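Local coordinates for protein formiminoglutamase (Trypanosoma cruzi, PDB 4MYK) that hydrolyses N-formimino-L-glutamate to L-glutamate and formamide as an arginase-like manganese metalloenzyme, at residues C265-A268 / G269-P272; D238-S242 / S243-G247; H194-Y197 / V198-Q202; R60-L63 / Q64-S68; S92-E95 / E96-K100. The protein carries 1 engineered substitution. All blocks are in the same frame, centred on the assembly; numbering follows the deposited sequence.

Contact 1 of 5, residues C265-A268 / G269-P272; sequences CFLA and GKTP
Thr-271 closes its helix with its side chain as well as its backbone, both turned to Leu-267. The hydrogen bonds come in two sorts. Regular helical ones persist through Lys-270: Gly-269 N donates to Cys-265 O at 3.0 Å, and Lys-270 N to Phe-266 O at 3.1 Å. Thr-271 then leaves helical geometry, and its N-H is left with two weak bonds, to Leu-267 O and Ala-268 O. The hydroxyl adds a further grip, Thr-271 OG1 donating to Leu-267 O over 2.9 Å. It approaches from above the carbonyl plane, 51° out of it and off the lone pairs. A chi1 of -71° holds OG1 beside its own backbone N, which lets both groups address the same oxygen.

The carbon contacts belong mainly to Lys-270. Its CG lies between the backbone N and the carbonyl carbon (chi1 72°), and the anti step that follows brings CD to 3.9 Å from Phe-266 CE1, at an oblique slant to the ring; the chain bends only beyond CD. CG of Lys-270 rests 3.1 Å from Leu-267 O.

Helix 258-270 is the crossover between strands 231-236 and 274-280. Cys-265 and Ala-268 lie on Phe-235 and Phe-233 of the first strand, Leu-267 and Thr-271 pack against helix 216-227, and Phe-266 reaches Leu-304 of helix 290-306.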
loop_
_atom_site.group_PDB
_atom_site.type_symbol
_atom_site.label_atom_id
_atom_site.label_comp_id
_atom_site.label_asym_id
_atom_site.label_seq_id
_atom_site.Cartn_x
_atom_site.Cartn_y
_atom_site.Cartn_z
ATOM N N CYS A 265 12.696 8.499 11.419
ATOM C CA CYS A 265 12.608 9.825 12.019
ATOM C C CYS A 265 12.808 9.784 13.542
ATOM O O CYS A 265 13.464 10.656 14.104
ATOM C CB CYS A 265 11.289 10.502 11.645
ATOM S SG CYS A 265 11.282 11.048 9.934
ATOM N N PHE A 266 12.260 8.756 14.191
ATOM C CA PHE A 266 12.489 8.555 15.617
ATOM C C PHE A 266 13.981 8.350 15.924
ATOM O O PHE A 266 14.512 8.938 16.867
ATOM C CB PHE A 266 11.679 7.374 16.136
ATOM C CG PHE A 266 11.666 7.263 17.645
ATOM C CD1 PHE A 266 12.691 6.618 18.318
ATOM C CD2 PHE A 266 10.625 7.803 18.384
ATOM C CE1 PHE A 266 12.676 6.518 19.707
ATOM C CE2 PHE A 266 10.605 7.704 19.767
ATOM C CZ PHE A 266 11.630 7.067 20.429
ATOM N N LEU A 267 14.653 7.517 15.133
ATOM C CA LEU A 267 16.084 7.291 15.326
ATOM C C LEU A 267 16.837 8.611 15.216
ATOM O O LEU A 267 17.600 8.967 16.107
ATOM C CB LEU A 267 16.629 6.265 14.314
ATOM C CG LEU A 267 18.137 5.947 14.288
ATOM C CD1 LEU A 267 18.607 5.333 15.595
ATOM C CD2 LEU A 267 18.462 5.020 13.117
ATOM N N ALA A 268 16.602 9.333 14.122
ATOM C CA ALA A 268 17.226 10.627 13.886
ATOM C C ALA A 268 17.042 11.558 15.084
ATOM O O ALA A 268 17.971 12.256 15.501
ATOM C CB ALA A 268 16.654 11.260 12.616
ATOM N N GLY A 269 15.829 11.563 15.629
ATOM C CA GLY A 269 15.493 12.429 16.747
ATOM C C GLY A 269 16.279 12.119 18.008
ATOM O O GLY A 269 16.737 13.028 18.701
ATOM N N LYS A 270 16.438 10.833 18.305
ATOM C CA LYS A 270 17.168 10.402 19.495
ATOM C C LYS A 270 18.689 10.439 19.290
ATOM O O LYS A 270 19.455 10.308 20.248
ATOM C CB LYS A 270 16.722 8.996 19.907
ATOM C CG LYS A 270 17.198 7.910 18.976
ATOM C CD LYS A 270 16.523 6.606 19.295
ATOM C CE LYS A 270 16.827 6.170 20.713
ATOM N NZ LYS A 270 18.119 5.423 20.803
ATOM N N THR A 271 19.112 10.622 18.039
ATOM C CA THR A 271 20.534 10.647 17.664
ATOM C C THR A 271 21.094 12.058 17.788
ATOM O O THR A 271 20.809 12.912 16.955
ATOM C CB THR A 271 20.745 10.132 16.216
ATOM O OG1 THR A 271 20.522 8.717 16.184
ATOM C CG2 THR A 271 22.159 10.423 15.727
ATOM N N PRO A 272 21.899 12.294 18.831
ATOM C CA PRO A 272 22.348 13.629 19.247
ATOM C C PRO A 272 23.288 14.317 18.256
ATOM O O PRO A 272 23.454 15.538 18.323
ATOM C CB PRO A 272 23.067 13.358 20.570
ATOM C CG PRO A 272 23.487 11.945 20.490
ATOM C CD PRO A 272 22.405 11.239 19.723
#

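Contact 2 of 5, residues D238-S242 / S243-G247; sequences DSLKS and SDMPG. With MN (manganese (II) ion), chain C.
The manganese-binding loop after strand 231-236 turns back on itself where Lys-241 meets Asp-244 and Met-245. One oxygen holds the turn: Lys-241 O accepts from Met-245 N at 2.8 Å, in the carbonyl plane, and from Asp-244 N at 3.0 Å, which stands above that plane. The i-to-i+4 bond, with right-handed helical backbone angles at the three residues between, makes this an alpha-turn outside any regular helix.

Around the turn the contacts are of several kinds. Leu-240 CB packs on Met-245 CB at 3.6 Å, and the two side chains slant across each other. Ser-242 CA points its hydrogen almost straight at Met-245 O, a CA-H...O contact of 3.5 Å with an angle of 171° at the hydrogen. Buried carbonyls also share a water, which donates to Leu-240 O at 2.8 Å and to Met-245 O at 3.0 Å. The polar tips find partners beyond the turn: Asp-244 OD2 takes the N-H of Ala-258, while Ser-242 OG bonds to Ala-252 O and to Arg-290 of the second subunit.

Upstream, Asp-238 chelates a manganese ion through both carboxylate oxygens, OD1 at 2.3 Å and OD2 at 2.4 Å. Its chi1 of 76° swings the carboxylate away from the turn and toward the metal, which a water and Asp-146, His-148 and Asp-236 also bind. An Asp-x-Asp pair at the C-terminal end of a strand, feeding a binuclear manganese site, is characteristic of the arginase fold.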
loop_
_atom_site.group_PDB
_atom_site.type_symbol
_atom_site.label_atom_id
_atom_site.label_comp_id
_atom_site.label_asym_id
_atom_site.label_seq_id
_atom_site.Cartn_x
_atom_site.Cartn_y
_atom_site.Cartn_z
ATOM N N ASP A 238 9.531 11.603 -1.386
ATOM C CA ASP A 238 9.279 10.761 -2.555
ATOM C C ASP A 238 10.164 9.508 -2.531
ATOM O O ASP A 238 10.221 8.746 -3.504
ATOM C CB ASP A 238 9.390 11.548 -3.870
ATOM C CG ASP A 238 10.826 11.831 -4.288
ATOM O OD1 ASP A 238 11.760 11.151 -3.798
ATOM O OD2 ASP A 238 11.018 12.737 -5.134
ATOM N N SER A 239 10.844 9.306 -1.402
ATOM C CA SER A 239 11.576 8.071 -1.127
ATOM C C SER A 239 10.657 7.002 -0.519
ATOM O O SER A 239 11.059 5.855 -0.321
ATOM C CB SER A 239 12.726 8.357 -0.175
ATOM O OG SER A 239 12.223 8.780 1.069
ATOM N N LEU A 240 9.430 7.394 -0.182
ATOM C CA LEU A 240 8.421 6.445 0.288
ATOM C C LEU A 240 7.599 5.970 -0.898
ATOM O O LEU A 240 7.406 6.701 -1.867
ATOM C CB LEU A 240 7.475 7.096 1.299
ATOM C CG LEU A 240 7.891 7.394 2.743
ATOM C CD1 LEU A 240 8.975 8.459 2.821
ATOM C CD2 LEU A 240 6.647 7.816 3.513
ATOM N N LYS A 241 7.101 4.748 -0.809
ATOM C CA LYS A 241 6.219 4.209 -1.834
ATOM C C LYS A 241 4.935 5.043 -1.921
ATOM O O LYS A 241 4.358 5.434 -0.908
ATOM C CB LYS A 241 5.883 2.759 -1.516
ATOM C CG LYS A 241 5.270 2.592 -0.156
ATOM C CD LYS A 241 5.682 1.279 0.457
ATOM C CE LYS A 241 4.901 0.133 -0.131
ATOM N NZ LYS A 241 5.365 -1.141 0.479
ATOM N N SER A 242 4.498 5.305 -3.147
ATOM C CA SER A 242 3.296 6.090 -3.376
ATOM C C SER A 242 2.031 5.424 -2.836
ATOM O O SER A 242 0.999 6.075 -2.716
ATOM C CB SER A 242 3.126 6.421 -4.869
ATOM O OG SER A 242 3.149 5.252 -5.681
ATOM N N SER A 243 2.096 4.139 -2.518
ATOM C CA SER A 243 0.951 3.502 -1.877
ATOM C C SER A 243 0.673 4.120 -0.494
ATOM O O SER A 243 -0.486 4.246 -0.088
ATOM C CB SER A 243 1.136 1.984 -1.777
ATOM O OG SER A 243 2.208 1.645 -0.925
ATOM N N ASP A 244 1.746 4.493 0.212
ATOM C CA ASP A 244 1.671 5.216 1.494
ATOM C C ASP A 244 1.760 6.735 1.327
ATOM O O ASP A 244 1.162 7.497 2.092
ATOM C CB ASP A 244 2.814 4.795 2.422
ATOM C CG ASP A 244 2.583 3.465 3.051
ATOM O OD1 ASP A 244 1.409 3.069 3.170
ATOM O OD2 ASP A 244 3.575 2.816 3.429
ATOM N N MET A 245 2.534 7.168 0.337
ATOM C CA MET A 245 2.882 8.569 0.204
ATOM C C MET A 245 2.684 9.028 -1.240
ATOM O O MET A 245 3.653 9.260 -1.954
ATOM C CB MET A 245 4.335 8.761 0.649
ATOM C CG MET A 245 4.749 10.196 0.935
ATOM S SD MET A 245 3.705 10.942 2.191
ATOM C CE MET A 245 4.900 11.943 3.073
ATOM N N PRO A 246 1.419 9.136 -1.682
ATOM C CA PRO A 246 1.145 9.524 -3.078
ATOM C C PRO A 246 1.309 11.029 -3.376
ATOM O O PRO A 246 1.503 11.399 -4.537
ATOM C CB PRO A 246 -0.306 9.080 -3.296
ATOM C CG PRO A 246 -0.903 9.045 -1.942
ATOM C CD PRO A 246 0.211 8.655 -0.990
ATOM N N GLY A 247 1.255 11.875 -2.352
ATOM C CA GLY A 247 1.227 13.316 -2.565
ATOM C C GLY A 247 2.596 13.963 -2.622
ATOM O O GLY A 247 2.979 14.711 -1.713
HETATM MN MN MN C . 13.354 12.443 -4.848
HETATM O O HOH W 1 6.066 8.473 -3.554
HETATM O O HOH W 2 14.284 14.250 -6.128
#

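Contact 3 of 5, residues H194-Y197 / V198-Q202; sequences HAQY and VRDHQ
His-201 curls back over Tyr-197, and its side chain can be read atom by atom. CB starts 3.5 Å from Tyr-197 O. Because CG lies beside the backbone N (chi1 -86°), the ring swings back along the helix, and ND1 donates to Tyr-197 O at 2.9 Å. That oxygen lies in the imidazole plane, yet the donor stands above the carbonyl plane, 38° out of it. ND1 also hangs over the centre of the tyrosine ring, with CE1 following across the same face; the contacts modelled at CE1 are doubtfully short. At the tip, NE2 is 3.7 Å from Tyr-197 OH. The two rings, with centroids 4.2 Å apart, meet at 52°, neither stacked nor edge-to-face.

Backbone bonds run alongside, Asp-200 N to Gln-196 O at 2.7 Å among them, until Gln-202, with positive phi, ends helix 192-200 as the C-prime residue of a Schellman motif. Arg-167 makes a cation-pi contact with Tyr-197.

Donation by ND1 means that this nitrogen carries a proton, whether the ring is neutral or charged, and it ties the imidazole to a carbonyl at the helix end, where acceptors would tend to stabilise a donor.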
loop_
_atom_site.group_PDB
_atom_site.type_symbol
_atom_site.label_atom_id
_atom_site.label_comp_id
_atom_site.label_asym_id
_atom_site.label_seq_id
_atom_site.Cartn_x
_atom_site.Cartn_y
_atom_site.Cartn_z
ATOM N N HIS A 194 25.855 9.722 -12.416
ATOM C CA HIS A 194 25.447 10.277 -11.131
ATOM C C HIS A 194 26.062 9.477 -9.987
ATOM O O HIS A 194 26.607 10.046 -9.060
ATOM C CB HIS A 194 23.914 10.312 -11.010
ATOM C CG HIS A 194 23.248 11.360 -11.861
ATOM N ND1 HIS A 194 22.752 11.098 -13.122
ATOM C CD2 HIS A 194 22.979 12.666 -11.620
ATOM C CE1 HIS A 194 22.218 12.198 -13.625
ATOM N NE2 HIS A 194 22.342 13.163 -12.733
ATOM N N ALA A 195 25.979 8.153 -10.062
ATOM C CA ALA A 195 26.613 7.284 -9.070
ATOM C C ALA A 195 28.119 7.503 -9.062
ATOM O O ALA A 195 28.719 7.763 -8.021
ATOM C CB ALA A 195 26.300 5.822 -9.360
ATOM N N GLN A 196 28.723 7.374 -10.237
ATOM C CA GLN A 196 30.149 7.625 -10.428
ATOM C C GLN A 196 30.639 8.888 -9.698
ATOM O O GLN A 196 31.626 8.841 -8.966
ATOM C CB GLN A 196 30.445 7.710 -11.926
ATOM C CG GLN A 196 31.774 8.309 -12.271
ATOM C CD GLN A 196 32.046 8.299 -13.764
ATOM O OE1 GLN A 196 32.014 9.343 -14.418
ATOM N NE2 GLN A 196 32.319 7.118 -14.309
ATOM N N TYR A 197 29.937 10.004 -9.888
ATOM C CA TYR A 197 30.290 11.282 -9.245
ATOM C C TYR A 197 30.352 11.205 -7.711
ATOM O O TYR A 197 31.339 11.594 -7.093
ATOM C CB TYR A 197 29.317 12.394 -9.681
ATOM C CG TYR A 197 29.603 13.756 -9.063
ATOM C CD1 TYR A 197 28.846 14.241 -8.001
ATOM C CD2 TYR A 197 30.640 14.549 -9.536
ATOM C CE1 TYR A 197 29.117 15.485 -7.429
ATOM C CE2 TYR A 197 30.918 15.791 -8.975
ATOM C CZ TYR A 197 30.156 16.257 -7.923
ATOM O OH TYR A 197 30.436 17.499 -7.376
ATOM N N VAL A 198 29.280 10.724 -7.098
ATOM C CA VAL A 198 29.239 10.532 -5.653
ATOM C C VAL A 198 30.376 9.639 -5.179
ATOM O O VAL A 198 31.115 9.986 -4.258
ATOM C CB VAL A 198 27.919 9.861 -5.212
ATOM C CG1 VAL A 198 27.989 9.478 -3.740
ATOM C CG2 VAL A 198 26.724 10.765 -5.496
ATOM N N ARG A 199 30.507 8.474 -5.802
ATOM C CA ARG A 199 31.512 7.520 -5.372
ATOM C C ARG A 199 32.911 8.047 -5.606
ATOM O O ARG A 199 33.798 7.822 -4.787
ATOM C CB ARG A 199 31.278 6.159 -6.019
ATOM C CG ARG A 199 30.187 5.379 -5.288
ATOM C CD ARG A 199 29.546 4.325 -6.160
ATOM N NE ARG A 199 28.700 3.425 -5.383
ATOM C CZ ARG A 199 28.021 2.399 -5.896
ATOM N NH1 ARG A 199 28.082 2.140 -7.202
ATOM N NH2 ARG A 199 27.279 1.631 -5.101
ATOM N N ASP A 200 33.098 8.775 -6.705
ATOM C CA ASP A 200 34.380 9.432 -6.973
ATOM C C ASP A 200 34.663 10.562 -5.985
ATOM O O ASP A 200 35.767 11.094 -5.927
ATOM C CB ASP A 200 34.442 9.963 -8.405
ATOM C CG ASP A 200 34.813 8.884 -9.414
ATOM O OD1 ASP A 200 35.058 7.727 -9.010
ATOM O OD2 ASP A 200 34.852 9.201 -10.619
ATOM N N HIS A 201 33.647 10.931 -5.218
ATOM C CA HIS A 201 33.817 11.890 -4.146
ATOM C C HIS A 201 33.850 11.158 -2.819
ATOM O O HIS A 201 33.866 11.781 -1.762
ATOM C CB HIS A 201 32.689 12.926 -4.161
ATOM C CG HIS A 201 32.947 14.085 -5.074
ATOM N ND1 HIS A 201 32.674 14.044 -6.424
ATOM C CD2 HIS A 201 33.455 15.315 -4.830
ATOM C CE1 HIS A 201 33.009 15.197 -6.974
ATOM N NE2 HIS A 201 33.481 15.987 -6.028
ATOM N N GLN A 202 33.856 9.830 -2.901
ATOM C CA GLN A 202 33.907 8.943 -1.744
ATOM C C GLN A 202 32.618 8.934 -0.916
ATOM O O GLN A 202 32.618 8.541 0.249
ATOM C CB GLN A 202 35.103 9.275 -0.865
ATOM C CG GLN A 202 36.432 9.109 -1.556
ATOM C CD GLN A 202 37.576 9.446 -0.635
ATOM O OE1 GLN A 202 38.007 10.599 -0.559
ATOM N NE2 GLN A 202 38.067 8.445 0.089
#

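Contact 4 of 5, residues R60-L63 / Q64-S68; sequences RFFL and QRLGS
Arg-65 lies flat on Phe-61. Guanidinium and ring are almost parallel, 6° apart, with centres separated by 3.5 Å, and CZ stands over the ring face: a stacked cation-pi pair. NH1 covers the ring centre, while Phe-61 CZ in turn sits over the middle of the guanidinium. Phe-61 CG is anti to the backbone N (chi1 -174°), which carries the ring along the helix to where the extended arginine chain can cover it. The flat stack probably limits how the guanidinium can turn.

Hydrogen bonds come from two side chains. In the plane of its guanidinium, Arg-65 NH1 donates to Phe-61 O, though the modelled 2.5 Å is doubtfully short. Gln-64 bends at chi2 and grips one oxygen twice, from opposite faces of its carbonyl plane: NE2 reaches Arg-60 O at 2.7 Å, and Gln-64 N reaches Arg-60 O at 3.3 Å.

This is the C-terminal end of helix 55-63, where side-chain donors join the N-H groups of the residues that follow in serving the carbonyls of the last turn. Arg-65 N still bonds to Phe-62 O at 2.9 Å, and Leu-66 N adds a weak bond to the same oxygen. Beyond it, a water donates to Leu-63 O at 2.8 Å and to Leu-66 O at 3.0 Å.

Apolar packing occupies the inner side. Phe-62 CB touches Leu-66 CD1 at 3.8 Å, both residues also meet helix 290-306, and the Phe-62 ring makes an edge-to-face pair with Tyr-289. Arg-60 directs its guanidinium away from the turn, to salt bridges with Asp-85 and Asp-88.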
loop_
_atom_site.group_PDB
_atom_site.type_symbol
_atom_site.label_atom_id
_atom_site.label_comp_id
_atom_site.label_asym_id
_atom_site.label_seq_id
_atom_site.Cartn_x
_atom_site.Cartn_y
_atom_site.Cartn_z
ATOM N N ARG A 60 1.252 22.390 7.906
ATOM C CA ARG A 60 0.772 23.213 9.030
ATOM C C ARG A 60 -0.653 22.883 9.423
ATOM O O ARG A 60 -1.005 22.925 10.604
ATOM C CB ARG A 60 0.866 24.709 8.724
ATOM C CG ARG A 60 2.261 25.263 8.895
ATOM C CD ARG A 60 2.330 26.771 8.804
ATOM N NE ARG A 60 3.697 27.204 9.054
ATOM C CZ ARG A 60 4.574 27.492 8.099
ATOM N NH1 ARG A 60 4.208 27.434 6.830
ATOM N NH2 ARG A 60 5.807 27.856 8.415
ATOM N N PHE A 61 -1.469 22.559 8.427
ATOM C CA PHE A 61 -2.848 22.191 8.686
ATOM C C PHE A 61 -2.909 21.028 9.665
ATOM O O PHE A 61 -3.599 21.097 10.684
ATOM C CB PHE A 61 -3.576 21.820 7.396
ATOM C CG PHE A 61 -5.044 21.575 7.592
ATOM C CD1 PHE A 61 -5.518 20.304 7.882
ATOM C CD2 PHE A 61 -5.952 22.620 7.504
ATOM C CE1 PHE A 61 -6.868 20.085 8.065
ATOM C CE2 PHE A 61 -7.306 22.398 7.693
ATOM C CZ PHE A 61 -7.758 21.135 7.974
ATOM N N PHE A 62 -2.176 19.962 9.358
ATOM C CA PHE A 62 -2.214 18.768 10.192
ATOM C C PHE A 62 -1.363 18.928 11.442
ATOM O O PHE A 62 -1.603 18.273 12.451
ATOM C CB PHE A 62 -1.889 17.511 9.367
ATOM C CG PHE A 62 -2.975 17.173 8.379
ATOM C CD1 PHE A 62 -4.083 16.431 8.774
ATOM C CD2 PHE A 62 -2.931 17.660 7.074
ATOM C CE1 PHE A 62 -5.113 16.151 7.875
ATOM C CE2 PHE A 62 -3.955 17.388 6.176
ATOM C CZ PHE A 62 -5.046 16.632 6.579
ATOM N N LEU A 63 -0.397 19.835 11.378
ATOM C CA LEU A 63 0.413 20.160 12.545
ATOM C C LEU A 63 -0.469 20.586 13.713
ATOM O O LEU A 63 -0.182 20.265 14.878
ATOM C CB LEU A 63 1.403 21.283 12.227
ATOM C CG LEU A 63 2.280 21.714 13.410
ATOM C CD1 LEU A 63 3.282 20.623 13.816
ATOM C CD2 LEU A 63 3.000 23.009 13.089
ATOM N N GLN A 64 -1.540 21.315 13.400
ATOM C CA GLN A 64 -2.435 21.829 14.438
ATOM C C GLN A 64 -3.283 20.716 15.042
ATOM O O GLN A 64 -3.981 20.946 16.016
ATOM C CB GLN A 64 -3.378 22.916 13.900
ATOM C CG GLN A 64 -2.807 23.831 12.852
ATOM C CD GLN A 64 -1.673 24.683 13.368
ATOM O OE1 GLN A 64 -1.740 25.230 14.469
ATOM N NE2 GLN A 64 -0.617 24.810 12.564
ATOM N N ARG A 65 -3.207 19.515 14.474
ATOM C CA ARG A 65 -4.176 18.466 14.773
ATOM C C ARG A 65 -3.627 17.117 15.241
ATOM O O ARG A 65 -4.363 16.330 15.823
ATOM C CB ARG A 65 -5.043 18.223 13.545
ATOM C CG ARG A 65 -5.832 19.423 13.120
ATOM C CD ARG A 65 -6.465 19.229 11.755
ATOM N NE ARG A 65 -7.482 20.247 11.521
ATOM C CZ ARG A 65 -7.210 21.511 11.205
ATOM N NH1 ARG A 65 -5.951 21.907 11.085
ATOM N NH2 ARG A 65 -8.200 22.379 11.013
ATOM N N LEU A 66 -2.361 16.825 14.978
ATOM C CA LEU A 66 -1.892 15.457 15.158
ATOM C C LEU A 66 -0.828 15.310 16.240
ATOM O O LEU A 66 -0.191 16.283 16.639
ATOM C CB LEU A 66 -1.348 14.900 13.837
ATOM C CG LEU A 66 -2.255 14.991 12.608
ATOM C CD1 LEU A 66 -1.615 14.304 11.434
ATOM C CD2 LEU A 66 -3.601 14.366 12.925
ATOM N N GLY A 67 -0.666 14.076 16.714
ATOM C CA GLY A 67 0.493 13.664 17.494
ATOM C C GLY A 67 0.426 13.794 19.006
ATOM O O GLY A 67 0.844 14.805 19.552
ATOM N N SER A 68 -0.060 12.767 19.689
ATOM C CA SER A 68 -0.096 12.801 21.143
ATOM C C SER A 68 1.298 13.022 21.734
ATOM O O SER A 68 2.210 12.234 21.485
ATOM C CB SER A 68 -0.712 11.511 21.694
ATOM O OG SER A 68 -2.027 11.324 21.200
HETATM O O HOH W 3 -1.223 19.017 17.119
#

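Contact 5 of 5, residues S92-E95 / E96-K100; sequences STLE and EAHEK
Ser-92 reaches Glu-96 across the start of helix 94-110. Its OG donates to Glu-96 OE1 at 3.1 Å, meeting that oxygen nearly along its C-O bond. The glutamate is fully extended, CG anti to the backbone N (chi1 -180°), and so runs back past the helix start to find the serine.

Thr-93 is the N-cap. Its OG1 accepts a weak bond from Glu-96 N at 3.4 Å and also rests 3.1 Å from Glu-96 CB, the two side chains crossing at about a right angle. Thr-93 O takes the first regular helical bond, from Ala-97 N at 3.1 Å.

Leu-94 packs on the loop residues Tyr-39 and Glu-41. Its carbonyl accepts from His-98 N, although the modelled place of Leu-94 O is less certain because it crowds the imidazole. The leucine and histidine side chains run obliquely past each other. Glu-95 continues the ladder, its O receiving Glu-99 N at 3.0 Å, with Glu-99 CG 3.1 Å from the same oxygen.

The chemistry is that of a helix start: the hydroxyl of Thr-93 serves an early N-H group, and the carboxylate of Glu-96 sits where the helix's positive end would be expected to stabilise its negative charge, as would the hydroxyl hydrogen given by Ser-92.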
loop_
_atom_site.group_PDB
_atom_site.type_symbol
_atom_site.label_atom_id
_atom_site.label_comp_id
_atom_site.label_asym_id
_atom_site.label_seq_id
_atom_site.Cartn_x
_atom_site.Cartn_y
_atom_site.Cartn_z
ATOM N N SER A 92 11.415 38.254 -2.924
ATOM C CA SER A 92 11.004 38.714 -4.252
ATOM C C SER A 92 11.589 37.855 -5.380
ATOM O O SER A 92 10.948 37.654 -6.408
ATOM C CB SER A 92 11.373 40.186 -4.454
ATOM O OG SER A 92 12.763 40.353 -4.685
ATOM N N THR A 93 12.811 37.361 -5.188
ATOM C CA THR A 93 13.444 36.471 -6.160
ATOM C C THR A 93 13.778 35.156 -5.500
ATOM O O THR A 93 13.850 35.065 -4.282
ATOM C CB THR A 93 14.754 37.052 -6.751
ATOM O OG1 THR A 93 15.728 37.215 -5.712
ATOM C CG2 THR A 93 14.507 38.392 -7.445
ATOM N N LEU A 94 14.010 34.139 -6.318
ATOM C CA LEU A 94 14.240 32.785 -5.821
ATOM C C LEU A 94 15.591 32.611 -5.116
ATOM O O LEU A 94 15.684 32.000 -4.051
ATOM C CB LEU A 94 14.135 31.798 -6.977
ATOM C CG LEU A 94 14.011 30.358 -6.533
ATOM C CD1 LEU A 94 12.667 30.144 -5.830
ATOM C CD2 LEU A 94 14.160 29.477 -7.748
ATOM N N GLU A 95 16.635 33.151 -5.728
ATOM C CA GLU A 95 17.972 33.094 -5.167
ATOM C C GLU A 95 18.018 33.859 -3.854
ATOM O O GLU A 95 18.753 33.495 -2.943
ATOM C CB GLU A 95 18.980 33.675 -6.157
ATOM C CG GLU A 95 18.911 33.047 -7.547
ATOM C CD GLU A 95 17.675 33.478 -8.334
ATOM O OE1 GLU A 95 17.378 34.696 -8.358
ATOM O OE2 GLU A 95 17.003 32.601 -8.931
ATOM N N GLU A 96 17.236 34.923 -3.750
ATOM C CA GLU A 96 17.156 35.648 -2.491
ATOM C C GLU A 96 16.464 34.791 -1.426
ATOM O O GLU A 96 16.867 34.787 -0.263
ATOM C CB GLU A 96 16.431 36.975 -2.682
ATOM C CG GLU A 96 16.302 37.806 -1.423
ATOM C CD GLU A 96 15.538 39.086 -1.678
ATOM O OE1 GLU A 96 14.901 39.185 -2.751
ATOM O OE2 GLU A 96 15.580 39.987 -0.814
ATOM N N ALA A 97 15.427 34.061 -1.827
ATOM C CA ALA A 97 14.744 33.145 -0.916
ATOM C C ALA A 97 15.711 32.081 -0.421
ATOM O O ALA A 97 15.633 31.636 0.717
ATOM C CB ALA A 97 13.554 32.500 -1.606
ATOM N N HIS A 98 16.630 31.679 -1.283
ATOM C CA HIS A 98 17.675 30.746 -0.900
ATOM C C HIS A 98 18.609 31.343 0.130
ATOM O O HIS A 98 19.049 30.669 1.058
ATOM C CB HIS A 98 18.480 30.347 -2.128
ATOM C CG HIS A 98 17.815 29.298 -2.951
ATOM N ND1 HIS A 98 18.315 28.022 -3.066
ATOM C CD2 HIS A 98 16.665 29.320 -3.664
ATOM C CE1 HIS A 98 17.513 27.307 -3.836
ATOM N NE2 HIS A 98 16.504 28.070 -4.209
ATOM N N GLU A 99 18.925 32.616 -0.057
ATOM C CA GLU A 99 19.830 33.307 0.845
ATOM C C GLU A 99 19.198 33.484 2.207
ATOM O O GLU A 99 19.836 33.249 3.224
ATOM C CB GLU A 99 20.199 34.670 0.279
ATOM C CG GLU A 99 20.950 34.616 -1.037
ATOM C CD GLU A 99 21.388 35.990 -1.467
ATOM O OE1 GLU A 99 21.836 36.756 -0.590
ATOM O OE2 GLU A 99 21.269 36.316 -2.668
ATOM N N LYS A 100 17.938 33.899 2.227
ATOM C CA LYS A 100 17.241 34.128 3.485
ATOM C C LYS A 100 16.981 32.824 4.233
ATOM O O LYS A 100 16.951 32.805 5.466
ATOM C CB LYS A 100 15.917 34.839 3.241
ATOM C CG LYS A 100 16.030 36.120 2.468
ATOM C CD LYS A 100 14.669 36.748 2.386
ATOM C CE LYS A 100 14.000 36.686 3.747
ATOM N NZ LYS A 100 12.886 37.672 3.875
#

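In the fold
All five contacts are local, between neighbours along the chain, and their chemistry follows their place. Contact 2 is the buried one, a loop that carries a manganese ligand and touches both other subunits. Contacts 1, 3 and 4 are partly buried and lie at C-terminal helix ends, where last-turn carbonyls are met respectively by a threonine hydroxyl, a histidine ring, and a glutamine with an arginine. Contact 5, at the surface, is the reverse case, a helix start served by acceptors. Contact 2 and then contact 1 follow strand 231-236; contacts 1, 2 and 4 all pack on helix 290-306. Contacts 3 and 4 stand on opposite sides of the chain's centre, about 39 Å apart between centres.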